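Local coordinates for salicylic acid-binding protein 2 (Nicotiana tabacum, PDB 1XKL) that hydrolyses methyl salicylate to salicylic acid and methanol, releasing the active signal for systemic acquired resistance in plant innate immunity, at residues Val203-Thr208 against Ile231-Ala236. Numbering follows the deposited sequence.
Sequences VYIVCT and IEIKGA
The last beta-alpha-beta unit of the alpha/beta-hydrolase sheet joins strand 202-207 to 229-233, the outermost strand on this side within the chain; helix 215-225 makes the crossover. Three short backbone bonds establish the parallel pairing: Ile231 N to Tyr204 O (2.7 Å, in the carbonyl plane), Val206 N to Ile231 O (2.7 Å, nearly straight at 174° but with the donor above the carbonyl plane), and Ile233 N to Val206 O (2.7 Å, nearly along the C=O axis). On the face covered by helix 245-258 (Leu248 on Ile205 and Ile233, Ser251 on Ile231), Ile205 and Ile231 lie side by side. Ile205 CG2, anti to its backbone N, obliquely meets the tip of Ile233, 3.5 Å from Ile233 CD1. Toward the catalytic charge relay, Asp210 and His238, the segments separate gradually, CA to CA 4.5 Å at Ile205-Ile231 but 5.5 Å at Thr208-Lys234; Cys207 lies beside Asp210. Thr208 CG2 meets Glu232 CG at 3.5 Å, the side chains crossing at about a right angle, while Glu232 OE1 forms a salt bridge with Arg219. With chi1 at 75°, Thr208 OG1 accepts a hydrogen bond from Gly235 N (3.2 Å), inside the type II turn Ile233 to Ala236.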
ATOM      1  N   VAL A 203      25.365 -41.038  -0.103  1.00 14.59           N
ATOM      2  CA  VAL A 203      26.289 -40.557  -1.111  1.00 15.10           C
ATOM      3  C   VAL A 203      26.336 -39.039  -0.993  1.00 16.28           C
ATOM      4  O   VAL A 203      25.293 -38.377  -0.980  1.00 16.66           O
ATOM      5  CB  VAL A 203      25.806 -40.953  -2.539  1.00 13.93           C
ATOM      6  CG1 VAL A 203      26.790 -40.465  -3.585  1.00 15.97           C
ATOM      7  CG2 VAL A 203      25.644 -42.461  -2.629  1.00 13.27           C
ATOM      8  N   TYR A 204      27.535 -38.478  -0.881  1.00 16.27           N
ATOM      9  CA  TYR A 204      27.645 -37.033  -0.776  1.00 16.25           C
ATOM     10  C   TYR A 204      28.292 -36.444  -2.025  1.00 17.08           C
ATOM     11  O   TYR A 204      29.401 -36.835  -2.406  1.00 16.81           O
ATOM     12  CB  TYR A 204      28.456 -36.643   0.472  1.00 15.96           C
ATOM     13  CG  TYR A 204      28.225 -35.212   0.897  1.00 15.49           C
ATOM     14  CD1 TYR A 204      28.707 -34.154   0.131  1.00 17.29           C
ATOM     15  CD2 TYR A 204      27.479 -34.911   2.039  1.00 16.35           C
ATOM     16  CE1 TYR A 204      28.450 -32.837   0.486  1.00 18.19           C
ATOM     17  CE2 TYR A 204      27.215 -33.589   2.407  1.00 14.20           C
ATOM     18  CZ  TYR A 204      27.703 -32.560   1.630  1.00 15.00           C
ATOM     19  OH  TYR A 204      27.471 -31.249   1.976  1.00 14.31           O
ATOM     20  N   ILE A 205      27.583 -35.528  -2.682  1.00 15.41           N
ATOM     21  CA  ILE A 205      28.115 -34.880  -3.874  1.00 14.79           C
ATOM     22  C   ILE A 205      28.595 -33.510  -3.448  1.00 15.39           C
ATOM     23  O   ILE A 205      27.808 -32.654  -3.036  1.00 14.17           O
ATOM     24  CB  ILE A 205      27.045 -34.736  -5.015  1.00 13.91           C
ATOM     25  CG1 ILE A 205      26.510 -36.108  -5.415  1.00 15.43           C
ATOM     26  CG2 ILE A 205      27.669 -34.079  -6.232  1.00 13.32           C
ATOM     27  CD1 ILE A 205      25.527 -36.085  -6.594  1.00 15.02           C
ATOM     28  N   VAL A 206      29.906 -33.322  -3.522  1.00 15.99           N
ATOM     29  CA  VAL A 206      30.545 -32.073  -3.134  1.00 17.36           C
ATOM     30  C   VAL A 206      30.614 -31.077  -4.278  1.00 18.63           C
ATOM     31  O   VAL A 206      30.958 -31.440  -5.403  1.00 20.52           O
ATOM     32  CB  VAL A 206      31.997 -32.316  -2.663  1.00 17.99           C
ATOM     33  CG1 VAL A 206      32.667 -30.984  -2.355  1.00 18.86           C
ATOM     34  CG2 VAL A 206      32.007 -33.224  -1.446  1.00 17.42           C
ATOM     35  N   CYS A 207      30.302 -29.820  -3.972  1.00 18.29           N
ATOM     36  CA  CYS A 207      30.355 -28.742  -4.948  1.00 19.62           C
ATOM     37  C   CYS A 207      31.508 -27.832  -4.523  1.00 21.12           C
ATOM     38  O   CYS A 207      31.349 -26.942  -3.681  1.00 20.43           O
ATOM     39  CB  CYS A 207      29.014 -27.992  -4.978  1.00 18.44           C
ATOM     40  SG  CYS A 207      27.628 -29.055  -5.497  1.00 19.80           S
ATOM     41  N   THR A 208      32.676 -28.095  -5.116  1.00 23.44           N
ATOM     42  CA  THR A 208      33.925 -27.392  -4.824  1.00 23.19           C
ATOM     43  C   THR A 208      33.867 -25.875  -4.764  1.00 23.93           C
ATOM     44  O   THR A 208      34.610 -25.261  -4.002  1.00 26.60           O
ATOM     45  CB  THR A 208      35.056 -27.783  -5.835  1.00 22.95           C
ATOM     46  OG1 THR A 208      34.821 -27.153  -7.099  1.00 25.40           O
ATOM     47  CG2 THR A 208      35.100 -29.291  -6.036  1.00 22.05           C
ATOM     48  N   ILE A 231      31.254 -38.097  -3.994  1.00 27.32           N
ATOM     49  CA  ILE A 231      31.357 -37.662  -5.378  1.00 28.72           C
ATOM     50  C   ILE A 231      31.670 -36.178  -5.370  1.00 29.25           C
ATOM     51  O   ILE A 231      31.318 -35.469  -4.429  1.00 28.86           O
ATOM     52  CB  ILE A 231      30.029 -37.868  -6.127  1.00 29.59           C
ATOM     53  CG1 ILE A 231      29.594 -39.333  -6.033  1.00 31.56           C
ATOM     54  CG2 ILE A 231      30.181 -37.439  -7.572  1.00 29.80           C
ATOM     55  CD1 ILE A 231      30.605 -40.319  -6.577  1.00 32.27           C
ATOM     56  N   GLU A 232      32.315 -35.700  -6.422  1.00 28.62           N
ATOM     57  CA  GLU A 232      32.667 -34.293  -6.499  1.00 29.61           C
ATOM     58  C   GLU A 232      32.302 -33.664  -7.848  1.00 28.70           C
ATOM     59  O   GLU A 232      32.495 -34.273  -8.900  1.00 27.47           O
ATOM     60  CB  GLU A 232      34.166 -34.145  -6.233  1.00 31.92           C
ATOM     61  CG  GLU A 232      34.740 -32.775  -6.544  1.00 36.98           C
ATOM     62  CD  GLU A 232      36.252 -32.721  -6.363  1.00 39.01           C
ATOM     63  OE1 GLU A 232      36.726 -32.885  -5.217  1.00 39.97           O
ATOM     64  OE2 GLU A 232      36.962 -32.516  -7.371  1.00 38.39           O
ATOM     65  N   ILE A 233      31.749 -32.453  -7.807  1.00 27.15           N
ATOM     66  CA  ILE A 233      31.406 -31.729  -9.029  1.00 25.43           C
ATOM     67  C   ILE A 233      32.246 -30.457  -9.041  1.00 26.00           C
ATOM     68  O   ILE A 233      31.910 -29.470  -8.389  1.00 24.05           O
ATOM     69  CB  ILE A 233      29.907 -31.347  -9.101  1.00 24.25           C
ATOM     70  CG1 ILE A 233      29.042 -32.608  -9.174  1.00 23.27           C
ATOM     71  CG2 ILE A 233      29.645 -30.482 -10.325  1.00 24.60           C
ATOM     72  CD1 ILE A 233      27.560 -32.330  -9.302  1.00 22.69           C
ATOM     73  N   LYS A 234      33.349 -30.500  -9.786  1.00 25.69           N
ATOM     74  CA  LYS A 234      34.272 -29.371  -9.902  1.00 26.31           C
ATOM     75  C   LYS A 234      33.677 -28.192 -10.656  1.00 24.69           C
ATOM     76  O   LYS A 234      33.035 -28.370 -11.686  1.00 27.98           O
ATOM     77  CB  LYS A 234      35.555 -29.813 -10.624  1.00 27.59           C
ATOM     78  CG  LYS A 234      36.769 -30.010  -9.728  1.00 29.82           C
ATOM     79  CD  LYS A 234      37.234 -28.694  -9.130  1.00 30.65           C
ATOM     80  CE  LYS A 234      38.516 -28.864  -8.306  1.00 30.97           C
ATOM     81  NZ  LYS A 234      38.964 -27.555  -7.717  1.00 33.56           N
ATOM     82  N   GLY A 235      33.906 -26.991 -10.136  1.00 24.60           N
ATOM     83  CA  GLY A 235      33.419 -25.787 -10.784  1.00 25.39           C
ATOM     84  C   GLY A 235      31.973 -25.408 -10.520  1.00 24.09           C
ATOM     85  O   GLY A 235      31.468 -24.448 -11.096  1.00 24.93           O
ATOM     86  N   ALA A 236      31.305 -26.148  -9.643  1.00 23.63           N
ATOM     87  CA  ALA A 236      29.910 -25.867  -9.331  1.00 21.26           C
ATOM     88  C   ALA A 236      29.733 -25.095  -8.031  1.00 21.03           C
ATOM     89  O   ALA A 236      30.422 -25.352  -7.034  1.00 19.30           O
ATOM     90  CB  ALA A 236      29.126 -27.167  -9.263  1.00 22.42           C
TER